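Local coordinates for protein leucine aminopeptidase 2 (Saccharomyces cerevisiae, PDB 2XQ0) that removes N-terminal residues from peptides, preferring di- and tripeptides, as a zinc aminopeptidase of the M1 family, and has low epoxide hydrolase activity in vitro, at residues 229-234 and 284-289; 134-139 and 267-272; 215-218 and 224-227; 292-297 and 506-511. All coordinates share one frame; numbering follows the deposited sequence.

Interactions 1, 2 and 3 gather around one mixed sheet. Interaction 3 is the hairpin at its edge, interaction 1 sets helix 229-239, which follows that hairpin, against the loop after strand 282-284, and interaction 2 brings in the 134-139 loop. Centres lie about 10 Å apart for interactions 1 and 3 and about 11 Å for 1 and 2, which share the Arg231-Asp269 salt bridge. Along the chain, interaction 3 falls between the two segments of interaction 2, the segments of interactions 1 and 2 alternate, and interaction 4 follows both. It lies about 16 Å from interaction 1 between centres, and the set ties together the N-terminal, peptidase and C-terminal family regions.

Interaction 1 of 4, residues 229-234 and 284-289. Unlike the reference sequence in segment 284-289: Leu289 (reference Ile).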
loop_
_atom_site.group_PDB
_atom_site.type_symbol
_atom_site.label_atom_id
_atom_site.label_comp_id
_atom_site.label_asym_id
_atom_site.label_seq_id
_atom_site.Cartn_x
_atom_site.Cartn_y
_atom_site.Cartn_z
ATOM N N PRO A 229 22.566 -8.735 2.549
ATOM C CA PRO A 229 23.863 -8.128 2.883
ATOM C C PRO A 229 24.392 -7.154 1.819
ATOM O O PRO A 229 24.900 -6.088 2.178
ATOM C CB PRO A 229 24.785 -9.340 3.031
ATOM C CG PRO A 229 23.848 -10.455 3.491
ATOM C CD PRO A 229 22.546 -10.194 2.778
ATOM N N PHE A 230 24.254 -7.488 0.538
ATOM C CA PHE A 230 24.883 -6.677 -0.504
ATOM C C PHE A 230 24.347 -5.249 -0.524
ATOM O O PHE A 230 25.035 -4.312 -0.958
ATOM C CB PHE A 230 24.743 -7.330 -1.885
ATOM C CG PHE A 230 23.405 -7.113 -2.532
ATOM C CD1 PHE A 230 23.187 -6.008 -3.352
ATOM C CD2 PHE A 230 22.365 -8.009 -2.326
ATOM C CE1 PHE A 230 21.955 -5.803 -3.950
ATOM C CE2 PHE A 230 21.126 -7.810 -2.923
ATOM C CZ PHE A 230 20.916 -6.704 -3.730
ATOM N N ARG A 231 23.129 -5.085 -0.025
ATOM C CA ARG A 231 22.432 -3.804 -0.085
ATOM C C ARG A 231 22.336 -3.143 1.291
ATOM O O ARG A 231 21.842 -2.016 1.422
ATOM C CB ARG A 231 21.023 -4.041 -0.644
ATOM C CG ARG A 231 20.151 -2.810 -0.714
ATOM C CD ARG A 231 19.237 -2.882 -1.918
ATOM N NE ARG A 231 18.478 -4.125 -1.940
ATOM C CZ ARG A 231 18.052 -4.707 -3.055
ATOM N NH1 ARG A 231 18.319 -4.159 -4.237
ATOM N NH2 ARG A 231 17.355 -5.832 -2.989
ATOM N N LEU A 232 22.814 -3.841 2.314
ATOM C CA LEU A 232 22.619 -3.410 3.704
ATOM C C LEU A 232 23.098 -1.994 4.006
ATOM O O LEU A 232 22.350 -1.174 4.537
ATOM C CB LEU A 232 23.248 -4.416 4.672
ATOM C CG LEU A 232 23.110 -4.046 6.150
ATOM C CD1 LEU A 232 21.663 -4.201 6.616
ATOM C CD2 LEU A 232 24.044 -4.904 6.998
ATOM N N LYS A 233 24.342 -1.681 3.666
ATOM C CA LYS A 233 24.850 -0.356 3.983
ATOM C C LYS A 233 24.187 0.744 3.160
ATOM O O LYS A 233 23.983 1.842 3.654
ATOM C CB LYS A 233 26.379 -0.308 3.874
ATOM C CG LYS A 233 27.061 -1.139 4.938
ATOM C CD LYS A 233 26.914 -0.508 6.329
ATOM C CE LYS A 233 27.010 -1.567 7.438
ATOM N NZ LYS A 233 27.026 -0.909 8.781
ATOM N N ASP A 234 23.807 0.456 1.920
ATOM C CA ASP A 234 23.087 1.458 1.143
ATOM C C ASP A 234 21.752 1.789 1.818
ATOM O O ASP A 234 21.327 2.950 1.862
ATOM C CB ASP A 234 22.816 0.969 -0.282
ATOM C CG ASP A 234 24.069 0.936 -1.149
ATOM O OD1 ASP A 234 25.021 1.680 -0.854
ATOM O OD2 ASP A 234 24.099 0.166 -2.134
ATOM N N ALA A 284 9.317 -2.895 2.561
ATOM C CA ALA A 284 9.597 -1.812 1.623
ATOM C C ALA A 284 10.229 -2.301 0.311
ATOM O O ALA A 284 10.962 -3.290 0.304
ATOM C CB ALA A 284 10.485 -0.764 2.290
ATOM N N THR A 285 9.917 -1.613 -0.790
ATOM C CA THR A 285 10.533 -1.856 -2.099
ATOM C C THR A 285 11.964 -1.312 -2.100
ATOM O O THR A 285 12.229 -0.232 -1.566
ATOM C CB THR A 285 9.712 -1.179 -3.244
ATOM O OG1 THR A 285 10.364 -1.353 -4.507
ATOM C CG2 THR A 285 9.517 0.318 -2.980
ATOM N N PRO A 286 12.898 -2.068 -2.683
ATOM C CA PRO A 286 14.284 -1.597 -2.824
ATOM C C PRO A 286 14.386 -0.395 -3.752
ATOM O O PRO A 286 15.404 0.289 -3.748
ATOM C CB PRO A 286 15.012 -2.785 -3.465
ATOM C CG PRO A 286 14.059 -3.914 -3.462
ATOM C CD PRO A 286 12.681 -3.394 -3.284
ATOM N N THR A 287 13.349 -0.145 -4.547
ATOM C CA THR A 287 13.366 1.021 -5.418
ATOM C C THR A 287 13.220 2.284 -4.586
ATOM O O THR A 287 13.215 3.374 -5.125
ATOM C CB THR A 287 12.263 0.989 -6.498
ATOM O OG1 THR A 287 10.974 0.993 -5.877
ATOM C CG2 THR A 287 12.404 -0.257 -7.384
ATOM N N LEU A 288 13.095 2.139 -3.270
ATOM C CA LEU A 288 13.108 3.314 -2.416
ATOM C C LEU A 288 14.532 3.845 -2.311
ATOM O O LEU A 288 14.740 5.016 -2.006
ATOM C CB LEU A 288 12.583 3.008 -1.004
ATOM C CG LEU A 288 11.079 2.793 -0.807
ATOM C CD1 LEU A 288 10.709 3.017 0.655
ATOM C CD2 LEU A 288 10.302 3.741 -1.709
ATOM N N LEU A 289 15.511 2.981 -2.556
ATOM C CA LEU A 289 16.899 3.391 -2.460
ATOM C C LEU A 289 17.351 4.130 -3.708
ATOM O O LEU A 289 17.498 3.534 -4.781
ATOM C CB LEU A 289 17.813 2.198 -2.206
ATOM C CG LEU A 289 18.023 1.925 -0.723
ATOM C CD1 LEU A 289 16.712 1.489 -0.074
ATOM C CD2 LEU A 289 19.110 0.888 -0.547
#
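Arg231 and Pro286 face each other with their CA atoms 8.9 Å apart, narrowing to 7.4 Å between the CA atoms of Asp234 and Leu289, so the 229-234 part of the helix is bridged to the 284-289 segment by side chains. The main one is Arg231. Its CG stands anti to the backbone N (chi1 178°), and bends at chi2 and chi3 then lay the guanidinium flat against the proline. Pro286 CB sits over the centre of that plane, 3.6 Å from Arg231 CZ, while Pro286 CG leans toward NH2. Phe230 CZ lies over the opposite face, 3.5 Å above the plane, so the group is held between a proline ring and an aromatic rim. One branch of Leu289 does the touching: its CD2 is 3.8 Å from Arg231 CG and 3.7 Å from Asp234 CB, meeting the aliphatic root of the arginine and the base of the aspartate. Leu289 stands where the reference sequence has isoleucine.

This loop carries the 3-10 segment 286-288 between strand 282-284 and the zinc-binding helix 297-311, and the side chain of Pro286 is about 8 Å from Gly274 of the substrate site. NH1 makes a salt bridge to Asp269, and Pro286 rests on Val266 of strand 264-266. With an alanine at Arg231, Asp269 is likely to lose this cation, and a gap would probably open between Pro286 and Phe230. Since carbon covers both faces, polar partners must come in round the rim of the guanidinium; its buried charge is probably balanced by Asp269.

Interaction 2 of 4, residues 134-139 and 267-272; sequences QTKGGK and NVDSYP
Lys136 and Asp269 cross at about a right angle, the lysine chain passing over one carboxylate oxygen rather than pointing straight at it. Lys136 CE, at 3.3 Å from Asp269 OD2, comes slightly nearer than the charged NZ, and CG lies alongside. The chain folds back at chi2 (-70°) and again at chi4 (62°), and this double bend swings the ammonium round to the carboxylate. There Lys136 NZ forms a salt bridge with Asp269 OD2 at 3.4 Å, its hydrogen bond weak.

A water fills the angle between the two loops. It donates to Asp269 OD2 at 2.7 Å and accepts a weak bond from the backbone N of Lys136, so OD2 is tied directly to the side chain and, through the water, weakly to the backbone N of Lys136. The lysine occupies the second position of a type I turn running from Thr135 to Gly138; inside that loop Thr135 OG1 donates to Lys139 O at 2.6 Å. Asp269 likewise follows Val268 in a type I turn, closed by Tyr271 N bonding to Val268 O at 3.1 Å.

This surface contact links a loop of the N-terminal family region to the peptidase region. With OD1 turned to Arg231, Asp269 faces two cations, the arginine probably its firmer partner, since the lysine bond is long and weak, and its acceptor OD2 also takes a bond from the water.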
loop_
_atom_site.group_PDB
_atom_site.type_symbol
_atom_site.label_atom_id
_atom_site.label_comp_id
_atom_site.label_asym_id
_atom_site.label_seq_id
_atom_site.Cartn_x
_atom_site.Cartn_y
_atom_site.Cartn_z
ATOM N N GLN A 134 17.588 -16.846 -8.180
ATOM C CA GLN A 134 16.739 -15.686 -8.449
ATOM C C GLN A 134 17.098 -14.443 -7.639
ATOM O O GLN A 134 16.789 -13.320 -8.049
ATOM C CB GLN A 134 15.277 -16.030 -8.200
ATOM C CG GLN A 134 14.645 -16.922 -9.243
ATOM C CD GLN A 134 13.268 -17.385 -8.815
ATOM O OE1 GLN A 134 12.271 -17.097 -9.473
ATOM N NE2 GLN A 134 13.204 -18.091 -7.693
ATOM N N THR A 135 17.734 -14.646 -6.489
ATOM C CA THR A 135 18.073 -13.545 -5.596
ATOM C C THR A 135 19.466 -13.025 -5.898
ATOM O O THR A 135 20.363 -13.795 -6.247
ATOM C CB THR A 135 18.023 -13.967 -4.112
ATOM O OG1 THR A 135 19.048 -14.938 -3.855
ATOM C CG2 THR A 135 16.646 -14.540 -3.754
ATOM N N LYS A 136 19.645 -11.715 -5.755
ATOM C CA LYS A 136 20.942 -11.097 -5.987
ATOM C C LYS A 136 22.006 -11.764 -5.126
ATOM O O LYS A 136 23.141 -11.947 -5.558
ATOM C CB LYS A 136 20.886 -9.605 -5.659
ATOM C CG LYS A 136 19.791 -8.831 -6.380
ATOM C CD LYS A 136 20.073 -8.711 -7.864
ATOM C CE LYS A 136 19.221 -7.621 -8.497
ATOM N NZ LYS A 136 19.511 -6.282 -7.908
ATOM N N GLY A 137 21.624 -12.132 -3.907
ATOM C CA GLY A 137 22.563 -12.603 -2.906
ATOM C C GLY A 137 22.824 -14.095 -2.847
ATOM O O GLY A 137 23.611 -14.544 -2.015
ATOM N N GLY A 138 22.165 -14.874 -3.699
ATOM C CA GLY A 138 22.522 -16.280 -3.855
ATOM C C GLY A 138 21.793 -17.325 -3.018
ATOM O O GLY A 138 22.060 -18.520 -3.151
ATOM N N LYS A 139 20.871 -16.900 -2.162
ATOM C CA LYS A 139 20.110 -17.858 -1.356
ATOM C C LYS A 139 18.607 -17.700 -1.600
ATOM O O LYS A 139 18.178 -16.685 -2.144
ATOM C CB LYS A 139 20.454 -17.702 0.127
ATOM C CG LYS A 139 21.909 -18.026 0.463
ATOM C CD LYS A 139 22.159 -17.929 1.963
ATOM C CE LYS A 139 23.643 -17.926 2.299
ATOM N NZ LYS A 139 23.874 -17.665 3.751
ATOM N N ASN A 267 12.812 -5.276 0.849
ATOM C CA ASN A 267 12.579 -6.576 0.242
ATOM C C ASN A 267 13.382 -6.831 -1.025
ATOM O O ASN A 267 14.101 -5.949 -1.510
ATOM C CB ASN A 267 11.090 -6.742 -0.050
ATOM C CG ASN A 267 10.423 -7.723 0.881
ATOM O OD1 ASN A 267 10.982 -8.767 1.205
ATOM N ND2 ASN A 267 9.214 -7.398 1.308
ATOM N N VAL A 268 13.235 -8.043 -1.555
ATOM C CA VAL A 268 13.831 -8.433 -2.832
ATOM C C VAL A 268 13.233 -7.610 -3.971
ATOM O O VAL A 268 12.160 -7.025 -3.833
ATOM C CB VAL A 268 13.643 -9.956 -3.113
ATOM C CG1 VAL A 268 14.414 -10.784 -2.094
ATOM C CG2 VAL A 268 12.168 -10.331 -3.088
ATOM N N ASP A 269 13.912 -7.585 -5.109
ATOM C CA ASP A 269 13.486 -6.721 -6.208
ATOM C C ASP A 269 12.103 -7.054 -6.795
ATOM O O ASP A 269 11.453 -6.180 -7.363
ATOM C CB ASP A 269 14.582 -6.637 -7.285
ATOM C CG ASP A 269 15.957 -6.331 -6.691
ATOM O OD1 ASP A 269 16.314 -5.139 -6.559
ATOM O OD2 ASP A 269 16.684 -7.288 -6.342
ATOM N N SER A 270 11.633 -8.291 -6.617
ATOM C CA SER A 270 10.296 -8.678 -7.098
ATOM C C SER A 270 9.131 -8.116 -6.278
ATOM O O SER A 270 7.958 -8.274 -6.643
ATOM C CB SER A 270 10.165 -10.202 -7.161
ATOM O OG SER A 270 10.303 -10.786 -5.876
ATOM N N TYR A 271 9.440 -7.455 -5.171
ATOM C CA TYR A 271 8.390 -6.925 -4.321
ATOM C C TYR A 271 7.471 -5.961 -5.099
ATOM O O TYR A 271 7.947 -5.012 -5.722
ATOM C CB TYR A 271 8.993 -6.260 -3.083
ATOM C CG TYR A 271 7.951 -5.924 -2.050
ATOM C CD1 TYR A 271 7.340 -6.923 -1.310
ATOM C CD2 TYR A 271 7.582 -4.608 -1.813
ATOM C CE1 TYR A 271 6.381 -6.626 -0.368
ATOM C CE2 TYR A 271 6.620 -4.298 -0.882
ATOM C CZ TYR A 271 6.023 -5.310 -0.163
ATOM O OH TYR A 271 5.075 -4.998 0.765
ATOM N N PRO A 272 6.149 -6.199 -5.058
ATOM C CA PRO A 272 5.211 -5.521 -5.966
ATOM C C PRO A 272 4.579 -4.220 -5.454
ATOM O O PRO A 272 3.974 -3.502 -6.250
ATOM C CB PRO A 272 4.118 -6.578 -6.165
ATOM C CG PRO A 272 4.089 -7.302 -4.842
ATOM C CD PRO A 272 5.487 -7.256 -4.271
HETATM O O HOH W 1 17.139 -9.575 -4.922
#

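Interaction 3 of 4, residues 215-218 and 224-227; sequences SSAP and TVYT
The Tyr226 ring carries Ser216 CB over one face, a CH-pi contact with CB 3.8 Å from the ring centroid and 30° off the normal. Ser216 CB comes closest at the rim, 3.4 Å from Tyr226 CE1, while Ser215 O approaches the ring obliquely. The ring reaches across to the neighbouring strand because CG lies beside the backbone N (chi1 -68°). Thr224 shares this face of the sheet, its CG2 3.7 Å from Ser216 CB. On the other face, Ala217 CB and Val225 CG1 meet more loosely, 4.3 Å apart.

The two segments run antiparallel, their N-to-C directions 157° apart. Ser215 with Thr227 and Ala217 with Val225 are hydrogen-bonded pairs; Val225 N donates to Ala217 O (2.8 Å), and Ser215 N to Thr227 O (2.9 Å). Ser216 and Tyr226 form a non-hydrogen-bonded pair. With a glycine at Tyr226 the ring is gone, and Ser216 CB would probably lose its CH-pi partner, leaving a gap beside Ser216 on this face of the hairpin.

This beta hairpin forms the edge of the five-stranded mixed sheet: strand 215-220 is outermost, and strand 223-227 pairs on its far side with 264-266, where Thr227 OG1 bonds to Val266 O. Helix 229-239 packs against Ser215 and Ala217 through Leu232.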
loop_
_atom_site.group_PDB
_atom_site.type_symbol
_atom_site.label_atom_id
_atom_site.label_comp_id
_atom_site.label_asym_id
_atom_site.label_seq_id
_atom_site.Cartn_x
_atom_site.Cartn_y
_atom_site.Cartn_z
ATOM N N SER A 215 20.486 -9.648 6.804
ATOM C CA SER A 215 21.276 -9.042 7.856
ATOM C C SER A 215 20.555 -7.766 8.246
ATOM O O SER A 215 19.522 -7.435 7.660
ATOM C CB SER A 215 22.716 -8.787 7.392
ATOM O OG SER A 215 22.782 -8.402 6.034
ATOM N N SER A 216 21.071 -7.075 9.253
ATOM C CA SER A 216 20.410 -5.905 9.787
ATOM C C SER A 216 21.415 -4.860 10.273
ATOM O O SER A 216 22.577 -5.180 10.563
ATOM C CB SER A 216 19.498 -6.310 10.937
ATOM O OG SER A 216 20.279 -6.701 12.042
ATOM N N ALA A 217 20.949 -3.616 10.369
ATOM C CA ALA A 217 21.783 -2.475 10.770
ATOM C C ALA A 217 20.905 -1.398 11.400
ATOM O O ALA A 217 19.783 -1.165 10.959
ATOM C CB ALA A 217 22.519 -1.910 9.571
ATOM N N PRO A 218 21.411 -0.740 12.442
ATOM C CA PRO A 218 20.590 0.292 13.082
ATOM C C PRO A 218 20.376 1.525 12.214
ATOM O O PRO A 218 21.304 2.013 11.584
ATOM C CB PRO A 218 21.402 0.661 14.320
ATOM C CG PRO A 218 22.864 0.328 13.931
ATOM C CD PRO A 218 22.720 -0.924 13.108
ATOM N N THR A 224 15.639 -0.492 13.102
ATOM C CA THR A 224 16.659 -1.300 12.467
ATOM C C THR A 224 16.203 -1.577 11.058
ATOM O O THR A 224 15.021 -1.768 10.823
ATOM C CB THR A 224 16.792 -2.628 13.205
ATOM O OG1 THR A 224 17.052 -2.373 14.598
ATOM C CG2 THR A 224 17.896 -3.477 12.607
ATOM N N VAL A 225 17.122 -1.603 10.109
ATOM C CA VAL A 225 16.749 -2.048 8.770
ATOM C C VAL A 225 17.252 -3.473 8.499
ATOM O O VAL A 225 18.348 -3.842 8.933
ATOM C CB VAL A 225 17.233 -1.067 7.675
ATOM C CG1 VAL A 225 18.768 -0.964 7.664
ATOM C CG2 VAL A 225 16.716 -1.507 6.297
ATOM N N TYR A 226 16.433 -4.265 7.802
ATOM C CA TYR A 226 16.755 -5.641 7.429
ATOM C C TYR A 226 16.786 -5.729 5.910
ATOM O O TYR A 226 15.950 -5.139 5.252
ATOM C CB TYR A 226 15.706 -6.611 7.978
ATOM C CG TYR A 226 15.725 -6.728 9.474
ATOM C CD1 TYR A 226 16.464 -7.725 10.093
ATOM C CD2 TYR A 226 15.005 -5.839 10.279
ATOM C CE1 TYR A 226 16.501 -7.837 11.471
ATOM C CE2 TYR A 226 15.033 -5.949 11.663
ATOM C CZ TYR A 226 15.787 -6.952 12.248
ATOM O OH TYR A 226 15.839 -7.084 13.620
ATOM N N THR A 227 17.774 -6.422 5.351
ATOM C CA THR A 227 17.824 -6.629 3.908
ATOM C C THR A 227 18.937 -7.603 3.551
ATOM O O THR A 227 19.598 -8.141 4.435
ATOM C CB THR A 227 18.003 -5.316 3.108
ATOM O OG1 THR A 227 17.859 -5.581 1.702
ATOM C CG2 THR A 227 19.354 -4.693 3.370
#

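Interaction 4 of 4, residues 292-297 and 506-511; sequences DRSNID and FNSNQL
Ser294 and Ser508 make the close part of this contact: Ser294 CB lies 3.3 Å from Ser508 OG and 3.9 Å from Ser508 CB, the two short side chains meeting where the backbones come nearest, with CA atoms 6.3 Å apart. Ser508 OG, set between its backbone N and carbonyl carbon (chi1 70°), is directed at the loop. Ser294 N is held by Asp292 OD1 in an Asx turn, met from above the carboxylate plane.

Opposite, the helix 508-519 starts with a capping box. Asn507 OD1, at the N-cap, accepts from Gln510 N at 2.6 Å, the donor nearly in line with the side-chain C=O (179°), while Asn507 N donates to Gln510 OE1 (2.9 Å) in the amide plane, on a lone pair. The reciprocal pair fixes the first turn, from which Ser508 and Asn509 face the loop leading into the zinc-binding helix 297-311.

Away from the serines the fit loosens and water does the joining. Asp297 OD2 and Asn509 ND2 stay 4.3 Å apart; a water lies between them, bonded weakly to each, and donates more firmly to Ser294 O at 2.7 Å. A second water links Asn295 OD1 at 3.1 Å to Ser508 OG; this Asn295 oxygen also accepts from Asn556, which the side chains of both serines touch.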
loop_
_atom_site.group_PDB
_atom_site.type_symbol
_atom_site.label_atom_id
_atom_site.label_comp_id
_atom_site.label_asym_id
_atom_site.label_seq_id
_atom_site.Cartn_x
_atom_site.Cartn_y
_atom_site.Cartn_z
ATOM N N ASP A 292 20.254 9.230 -2.585
ATOM C CA ASP A 292 20.232 10.648 -2.218
ATOM C C ASP A 292 19.153 10.971 -1.182
ATOM O O ASP A 292 19.087 12.095 -0.676
ATOM C CB ASP A 292 20.030 11.516 -3.458
ATOM C CG ASP A 292 18.724 11.224 -4.160
ATOM O OD1 ASP A 292 17.931 10.419 -3.630
ATOM O OD2 ASP A 292 18.488 11.799 -5.242
ATOM N N ARG A 293 18.312 9.984 -0.884
ATOM C CA ARG A 293 17.217 10.128 0.078
ATOM C C ARG A 293 15.973 10.834 -0.459
ATOM O O ARG A 293 15.251 11.474 0.303
ATOM C CB ARG A 293 17.700 10.799 1.363
ATOM C CG ARG A 293 18.704 9.966 2.107
ATOM C CD ARG A 293 19.429 10.748 3.174
ATOM N NE ARG A 293 20.364 9.893 3.898
ATOM C CZ ARG A 293 21.315 10.347 4.705
ATOM N NH1 ARG A 293 21.475 11.654 4.877
ATOM N NH2 ARG A 293 22.113 9.498 5.333
ATOM N N SER A 294 15.700 10.673 -1.753
ATOM C CA SER A 294 14.562 11.326 -2.408
ATOM C C SER A 294 13.198 10.702 -2.134
ATOM O O SER A 294 12.188 11.409 -2.123
ATOM C CB SER A 294 14.766 11.341 -3.922
ATOM O OG SER A 294 16.035 11.851 -4.268
ATOM N N ASN A 295 13.164 9.387 -1.924
ATOM C CA ASN A 295 11.910 8.641 -1.927
ATOM C C ASN A 295 11.355 8.227 -0.572
ATOM O O ASN A 295 10.515 7.329 -0.494
ATOM C CB ASN A 295 12.067 7.375 -2.765
ATOM C CG ASN A 295 12.336 7.673 -4.203
ATOM O OD1 ASN A 295 12.010 8.762 -4.688
ATOM N ND2 ASN A 295 12.940 6.715 -4.909
ATOM N N ILE A 296 11.806 8.859 0.495
ATOM C CA ILE A 296 11.500 8.315 1.816
ATOM C C ILE A 296 10.079 8.576 2.347
ATOM O O ILE A 296 9.685 8.012 3.374
ATOM C CB ILE A 296 12.567 8.717 2.846
ATOM C CG1 ILE A 296 12.862 10.208 2.750
ATOM C CG2 ILE A 296 13.847 7.912 2.622
ATOM C CD1 ILE A 296 14.031 10.627 3.589
ATOM N N ASP A 297 9.292 9.381 1.634
ATOM C CA ASP A 297 7.957 9.690 2.099
ATOM C C ASP A 297 7.122 8.401 2.136
ATOM O O ASP A 297 6.190 8.271 2.935
ATOM C CB ASP A 297 7.340 10.759 1.212
ATOM C CG ASP A 297 8.300 11.915 0.958
ATOM O OD1 ASP A 297 9.316 12.020 1.691
ATOM O OD2 ASP A 297 8.048 12.711 0.023
ATOM N N PHE A 506 15.306 21.343 -9.270
ATOM C CA PHE A 506 14.181 20.412 -9.260
ATOM C C PHE A 506 14.525 19.184 -8.411
ATOM O O PHE A 506 15.464 18.461 -8.733
ATOM C CB PHE A 506 13.857 19.936 -10.680
ATOM C CG PHE A 506 13.118 20.946 -11.539
ATOM C CD1 PHE A 506 13.111 22.293 -11.231
ATOM C CD2 PHE A 506 12.441 20.524 -12.671
ATOM C CE1 PHE A 506 12.429 23.206 -12.044
ATOM C CE2 PHE A 506 11.774 21.413 -13.480
ATOM C CZ PHE A 506 11.768 22.756 -13.176
ATOM N N ASN A 507 13.772 18.944 -7.339
ATOM C CA ASN A 507 13.877 17.674 -6.617
ATOM C C ASN A 507 13.319 16.538 -7.479
ATOM O O ASN A 507 12.861 16.774 -8.596
ATOM C CB ASN A 507 13.204 17.750 -5.229
ATOM C CG ASN A 507 11.690 17.899 -5.304
ATOM O OD1 ASN A 507 11.067 17.570 -6.311
ATOM N ND2 ASN A 507 11.089 18.391 -4.223
ATOM N N SER A 508 13.354 15.308 -6.984
ATOM C CA SER A 508 12.938 14.177 -7.813
ATOM C C SER A 508 11.436 14.226 -8.104
ATOM O O SER A 508 10.998 13.870 -9.192
ATOM C CB SER A 508 13.316 12.846 -7.157
ATOM O OG SER A 508 12.521 12.597 -6.012
ATOM N N ASN A 509 10.654 14.661 -7.120
ATOM C CA ASN A 509 9.228 14.838 -7.313
ATOM C C ASN A 509 8.946 15.860 -8.405
ATOM O O ASN A 509 8.019 15.708 -9.199
ATOM C CB ASN A 509 8.564 15.276 -6.005
ATOM C CG ASN A 509 8.556 14.182 -4.954
ATOM O OD1 ASN A 509 8.149 13.046 -5.219
ATOM N ND2 ASN A 509 8.999 14.523 -3.749
ATOM N N GLN A 510 9.752 16.913 -8.434
ATOM C CA GLN A 510 9.572 17.950 -9.426
ATOM C C GLN A 510 9.980 17.437 -10.799
ATOM O O GLN A 510 9.294 17.718 -11.794
ATOM C CB GLN A 510 10.341 19.215 -9.028
ATOM C CG GLN A 510 9.697 19.954 -7.865
ATOM C CD GLN A 510 10.541 21.096 -7.370
ATOM O OE1 GLN A 510 11.735 20.935 -7.143
ATOM N NE2 GLN A 510 9.933 22.261 -7.218
ATOM N N LEU A 511 11.078 16.677 -10.856
ATOM C CA LEU A 511 11.481 16.018 -12.100
ATOM C C LEU A 511 10.395 15.073 -12.604
ATOM O O LEU A 511 10.064 15.066 -13.794
ATOM C CB LEU A 511 12.797 15.246 -11.919
ATOM C CG LEU A 511 14.063 16.093 -11.769
ATOM C CD1 LEU A 511 15.257 15.235 -11.374
ATOM C CD2 LEU A 511 14.355 16.857 -13.055
HETATM O O HOH W 2 9.555 11.512 -2.405
HETATM O O HOH W 3 10.354 10.710 -6.413
#